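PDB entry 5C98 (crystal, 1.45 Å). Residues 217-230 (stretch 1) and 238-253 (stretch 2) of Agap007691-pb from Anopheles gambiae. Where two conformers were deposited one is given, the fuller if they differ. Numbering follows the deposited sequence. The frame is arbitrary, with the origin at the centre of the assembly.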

# COMPACT_ATOMS: atom_id res chain seq x y z
N CYS A 217 24.00 -0.44 1.50
CA CYS A 217 24.78 0.71 1.93
C CYS A 217 24.51 1.00 3.40
O CYS A 217 23.56 0.48 4.00
CB CYS A 217 24.50 1.95 1.09
SG CYS A 217 22.82 2.59 1.20
N LEU A 218 25.39 1.79 3.98
CA LEU A 218 25.10 2.43 5.24
C LEU A 218 24.54 3.81 4.94
O LEU A 218 24.87 4.43 3.93
CB LEU A 218 26.38 2.59 6.06
CG LEU A 218 27.15 1.34 6.44
CD1 LEU A 218 28.37 1.70 7.31
CD2 LEU A 218 26.24 0.38 7.18
N HIS A 219 23.68 4.31 5.83
CA HIS A 219 23.20 5.69 5.73
C HIS A 219 23.36 6.32 7.11
O HIS A 219 22.50 6.17 7.98
CB HIS A 219 21.78 5.81 5.18
CG HIS A 219 21.49 7.17 4.65
ND1 HIS A 219 21.55 8.30 5.43
CD2 HIS A 219 21.21 7.60 3.39
CE1 HIS A 219 21.29 9.37 4.69
NE2 HIS A 219 21.08 8.97 3.45
N ASN A 220 24.47 7.02 7.32
CA ASN A 220 24.75 7.49 8.67
C ASN A 220 23.80 8.60 9.08
O ASN A 220 23.47 8.72 10.26
CB ASN A 220 26.21 7.94 8.84
CG ASN A 220 27.20 6.78 8.97
OD1 ASN A 220 26.84 5.62 9.21
ND2 ASN A 220 28.48 7.11 8.83
N GLU A 221 23.31 9.41 8.13
CA GLU A 221 22.40 10.50 8.51
C GLU A 221 21.03 9.97 8.92
O GLU A 221 20.44 10.45 9.89
CB GLU A 221 22.27 11.50 7.37
N LEU A 222 20.50 8.98 8.20
CA LEU A 222 19.24 8.35 8.56
C LEU A 222 19.41 7.37 9.71
O LEU A 222 18.42 7.02 10.37
CB LEU A 222 18.72 7.60 7.34
CG LEU A 222 17.24 7.27 7.16
CD1 LEU A 222 16.32 8.38 7.60
CD2 LEU A 222 17.03 6.99 5.69
N ARG A 223 20.64 6.96 9.99
CA ARG A 223 20.98 6.03 11.06
C ARG A 223 20.42 4.64 10.78
O ARG A 223 19.78 4.03 11.63
CB ARG A 223 20.54 6.51 12.45
CG ARG A 223 20.81 7.96 12.77
CD ARG A 223 22.27 8.25 12.79
NE ARG A 223 23.01 7.64 13.88
CZ ARG A 223 24.33 7.46 13.86
NH1 ARG A 223 25.04 7.85 12.80
NH2 ARG A 223 24.94 6.89 14.89
N CYS A 224 20.70 4.11 9.59
CA CYS A 224 20.24 2.77 9.26
C CYS A 224 21.17 2.10 8.26
O CYS A 224 21.86 2.76 7.48
CB CYS A 224 18.79 2.75 8.78
SG CYS A 224 18.56 3.67 7.22
N LYS A 225 21.17 0.77 8.30
CA LYS A 225 21.68 -0.05 7.22
C LYS A 225 20.58 -0.26 6.19
O LYS A 225 19.39 -0.23 6.52
CB LYS A 225 22.08 -1.42 7.75
CG LYS A 225 23.32 -1.45 8.59
CD LYS A 225 23.69 -2.88 8.99
CE LYS A 225 24.97 -2.91 9.75
NZ LYS A 225 25.34 -4.28 10.17
N VAL A 226 20.97 -0.45 4.94
CA VAL A 226 20.03 -0.60 3.83
C VAL A 226 20.45 -1.78 2.97
O VAL A 226 21.62 -1.89 2.61
CB VAL A 226 20.01 0.66 2.96
CG1 VAL A 226 18.95 0.57 1.92
CG2 VAL A 226 19.82 1.89 3.83
N VAL A 227 19.50 -2.63 2.62
CA VAL A 227 19.69 -3.59 1.55
C VAL A 227 18.50 -3.49 0.61
O VAL A 227 17.37 -3.24 1.04
CB VAL A 227 19.83 -5.05 2.05
CG1 VAL A 227 21.14 -5.28 2.81
CG2 VAL A 227 18.60 -5.48 2.86
N ASP A 228 18.74 -3.66 -0.67
CA ASP A 228 17.66 -3.69 -1.66
C ASP A 228 17.54 -5.14 -2.13
O ASP A 228 18.44 -5.65 -2.80
CB ASP A 228 17.94 -2.73 -2.81
CG ASP A 228 16.67 -2.17 -3.45
OD1 ASP A 228 15.57 -2.72 -3.20
OD2 ASP A 228 16.79 -1.18 -4.20
N MET A 229 16.45 -5.80 -1.74
CA MET A 229 16.25 -7.22 -1.93
C MET A 229 15.33 -7.43 -3.13
O MET A 229 14.12 -7.18 -3.02
CB MET A 229 15.61 -7.82 -0.68
CG MET A 229 16.57 -7.82 0.50
SD MET A 229 15.87 -8.59 1.94
CE MET A 229 15.59 -10.26 1.38
N PRO A 230 15.84 -7.86 -4.27
CA PRO A 230 14.98 -7.93 -5.45
C PRO A 230 14.00 -9.09 -5.41
O PRO A 230 14.28 -10.17 -4.89
CB PRO A 230 15.97 -8.13 -6.60
CG PRO A 230 17.15 -8.77 -5.98
CD PRO A 230 17.23 -8.23 -4.56
N SER A 238 11.52 -4.54 -6.31
CA SER A 238 12.54 -4.82 -5.30
C SER A 238 12.09 -4.24 -3.98
O SER A 238 11.34 -3.28 -3.96
CB SER A 238 13.88 -4.23 -5.74
OG SER A 238 14.93 -4.72 -4.92
N MET A 239 12.56 -4.83 -2.88
CA MET A 239 12.17 -4.43 -1.54
C MET A 239 13.37 -3.81 -0.84
O MET A 239 14.32 -4.51 -0.51
CB MET A 239 11.68 -5.63 -0.75
CG MET A 239 11.28 -5.29 0.67
SD MET A 239 10.60 -6.65 1.64
CE MET A 239 12.01 -7.75 1.75
N LEU A 240 13.29 -2.51 -0.60
CA LEU A 240 14.31 -1.84 0.19
C LEU A 240 13.98 -2.03 1.66
O LEU A 240 12.86 -1.77 2.09
CB LEU A 240 14.32 -0.36 -0.19
CG LEU A 240 15.53 0.49 0.19
CD1 LEU A 240 16.76 0.07 -0.57
CD2 LEU A 240 15.22 1.95 -0.05
N VAL A 241 14.96 -2.51 2.42
CA VAL A 241 14.79 -2.75 3.84
C VAL A 241 15.70 -1.80 4.58
O VAL A 241 16.91 -1.76 4.32
CB VAL A 241 15.10 -4.20 4.24
CG1 VAL A 241 14.82 -4.41 5.72
CG2 VAL A 241 14.27 -5.17 3.41
N LEU A 242 15.13 -1.03 5.48
CA LEU A 242 15.86 -0.05 6.30
C LEU A 242 15.87 -0.56 7.73
O LEU A 242 14.82 -0.64 8.38
CB LEU A 242 15.20 1.32 6.23
CG LEU A 242 14.87 1.87 4.85
CD1 LEU A 242 14.34 3.31 4.96
CD2 LEU A 242 16.05 1.81 3.93
N LEU A 243 17.06 -0.88 8.22
CA LEU A 243 17.24 -1.45 9.55
C LEU A 243 17.96 -0.42 10.42
O LEU A 243 19.15 -0.15 10.19
CB LEU A 243 18.07 -2.73 9.44
CG LEU A 243 18.43 -3.43 10.73
CD1 LEU A 243 17.20 -4.00 11.42
CD2 LEU A 243 19.43 -4.56 10.46
N PRO A 244 17.29 0.16 11.40
CA PRO A 244 17.94 1.18 12.22
C PRO A 244 19.21 0.66 12.88
O PRO A 244 19.28 -0.50 13.29
CB PRO A 244 16.88 1.52 13.27
CG PRO A 244 15.57 1.18 12.61
CD PRO A 244 15.88 -0.03 11.76
N TYR A 245 20.20 1.53 13.00
CA TYR A 245 21.37 1.17 13.79
C TYR A 245 20.94 0.88 15.22
O TYR A 245 19.92 1.37 15.70
CB TYR A 245 22.34 2.36 13.84
CG TYR A 245 23.02 2.73 12.53
CD1 TYR A 245 23.07 1.85 11.47
CD2 TYR A 245 23.67 3.94 12.41
CE1 TYR A 245 23.71 2.19 10.29
CE2 TYR A 245 24.31 4.28 11.25
CZ TYR A 245 24.34 3.40 10.20
OH TYR A 245 24.99 3.74 9.02
N ASP A 246 21.76 0.11 15.93
CA ASP A 246 21.57 -0.04 17.37
C ASP A 246 21.51 1.33 18.03
O ASP A 246 22.19 2.27 17.61
CB ASP A 246 22.71 -0.83 17.97
CG ASP A 246 22.63 -2.30 17.61
OD1 ASP A 246 21.67 -2.96 18.06
OD2 ASP A 246 23.49 -2.78 16.86
N GLY A 247 20.69 1.43 19.07
CA GLY A 247 20.49 2.68 19.78
C GLY A 247 19.59 3.67 19.08
O GLY A 247 19.50 4.82 19.52
N THR A 248 18.95 3.28 17.98
CA THR A 248 18.06 4.15 17.24
C THR A 248 16.72 3.44 17.08
O THR A 248 16.67 2.27 16.71
CB THR A 248 18.63 4.44 15.85
OG1 THR A 248 19.95 4.97 15.99
CG2 THR A 248 17.77 5.43 15.09
N GLU A 249 15.65 4.18 17.35
CA GLU A 249 14.30 3.67 17.23
C GLU A 249 13.83 3.72 15.78
O GLU A 249 14.18 4.64 15.04
CB GLU A 249 13.36 4.58 18.04
CG GLU A 249 13.55 4.58 19.54
CD GLU A 249 13.05 3.32 20.18
OE1 GLU A 249 12.00 2.81 19.73
OE2 GLU A 249 13.72 2.84 21.11
N LEU A 250 13.05 2.73 15.37
CA LEU A 250 12.47 2.74 14.03
C LEU A 250 11.68 4.01 13.79
O LEU A 250 11.73 4.56 12.70
CB LEU A 250 11.64 1.49 13.79
CG LEU A 250 11.00 1.44 12.41
CD1 LEU A 250 12.04 1.43 11.28
CD2 LEU A 250 10.09 0.22 12.29
N ARG A 251 10.98 4.52 14.81
CA ARG A 251 10.19 5.74 14.61
C ARG A 251 11.05 6.88 14.10
O ARG A 251 10.57 7.72 13.31
CB ARG A 251 9.52 6.15 15.91
CG ARG A 251 8.53 7.27 15.79
CD ARG A 251 7.95 7.59 17.16
NE ARG A 251 8.97 8.11 18.06
CZ ARG A 251 9.68 7.39 18.93
NH1 ARG A 251 9.49 6.09 19.05
NH2 ARG A 251 10.59 7.99 19.68
N GLN A 252 12.32 6.94 14.52
CA GLN A 252 13.18 8.01 14.03
C GLN A 252 13.42 7.90 12.53
O GLN A 252 13.44 8.91 11.82
CB GLN A 252 14.51 8.00 14.79
CG GLN A 252 15.39 9.19 14.48
CD GLN A 252 16.75 9.08 15.13
OE1 GLN A 252 16.88 8.69 16.29
NE2 GLN A 252 17.79 9.43 14.37
N ILE A 253 13.63 6.69 12.03
CA ILE A 253 13.82 6.50 10.59
C ILE A 253 12.53 6.85 9.85
O ILE A 253 12.55 7.54 8.83
CB ILE A 253 14.24 5.04 10.31
CG1 ILE A 253 15.74 4.80 10.58
CG2 ILE A 253 13.99 4.66 8.84
CD1 ILE A 253 16.22 5.02 11.96
O HOH W 1 16.85 9.01 11.56
O HOH W 2 13.52 -1.20 -3.85

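Strands 224-230 and 238-244 run antiparallel, their N-to-C directions 157° apart and their axes approaching to 4.3 Å. The ladder alternates regularly: Lys 225 with Leu 243, Val 227 with Val 241 and Met 229 with Met 239 are hydrogen-bonded pairs. In the last, Met 229 N to Met 239 O and Met 239 N to Met 229 O both measure 2.8 Å. Beyond the strand, Tyr 245 N continues the pattern by donating to Arg 223 O at 2.9 Å.

The alternation sorts the side chains. Val 226, Leu 240 and Leu 242 share one face, where Val 226 CG1 lies 3.4 Å from Leu 240 CD1; branched aliphatic groups fill such a buried space without polar atoms to satisfy. On the other, Val 227 meets Val 241, and the flexible, unbranched Met 229 brings SD to 4.0 Å from Met 239 CE. Asp 228 is buried, with Leu 240 beside it, and a carboxylate out of bulk solvent needs hydrogen-bond partners: Ser 238 OG donates to Asp 228 OD1 at 2.7 Å, and water 2 donates to the same oxygen.

Tyr 245 suits the strand's end because its long side chain combines a flat ring with a polar tip. Arg 223 O and Cys 224 N lie over one ring face, while Tyr 245 OH donates to Asn 220 OD1 at 2.6 Å.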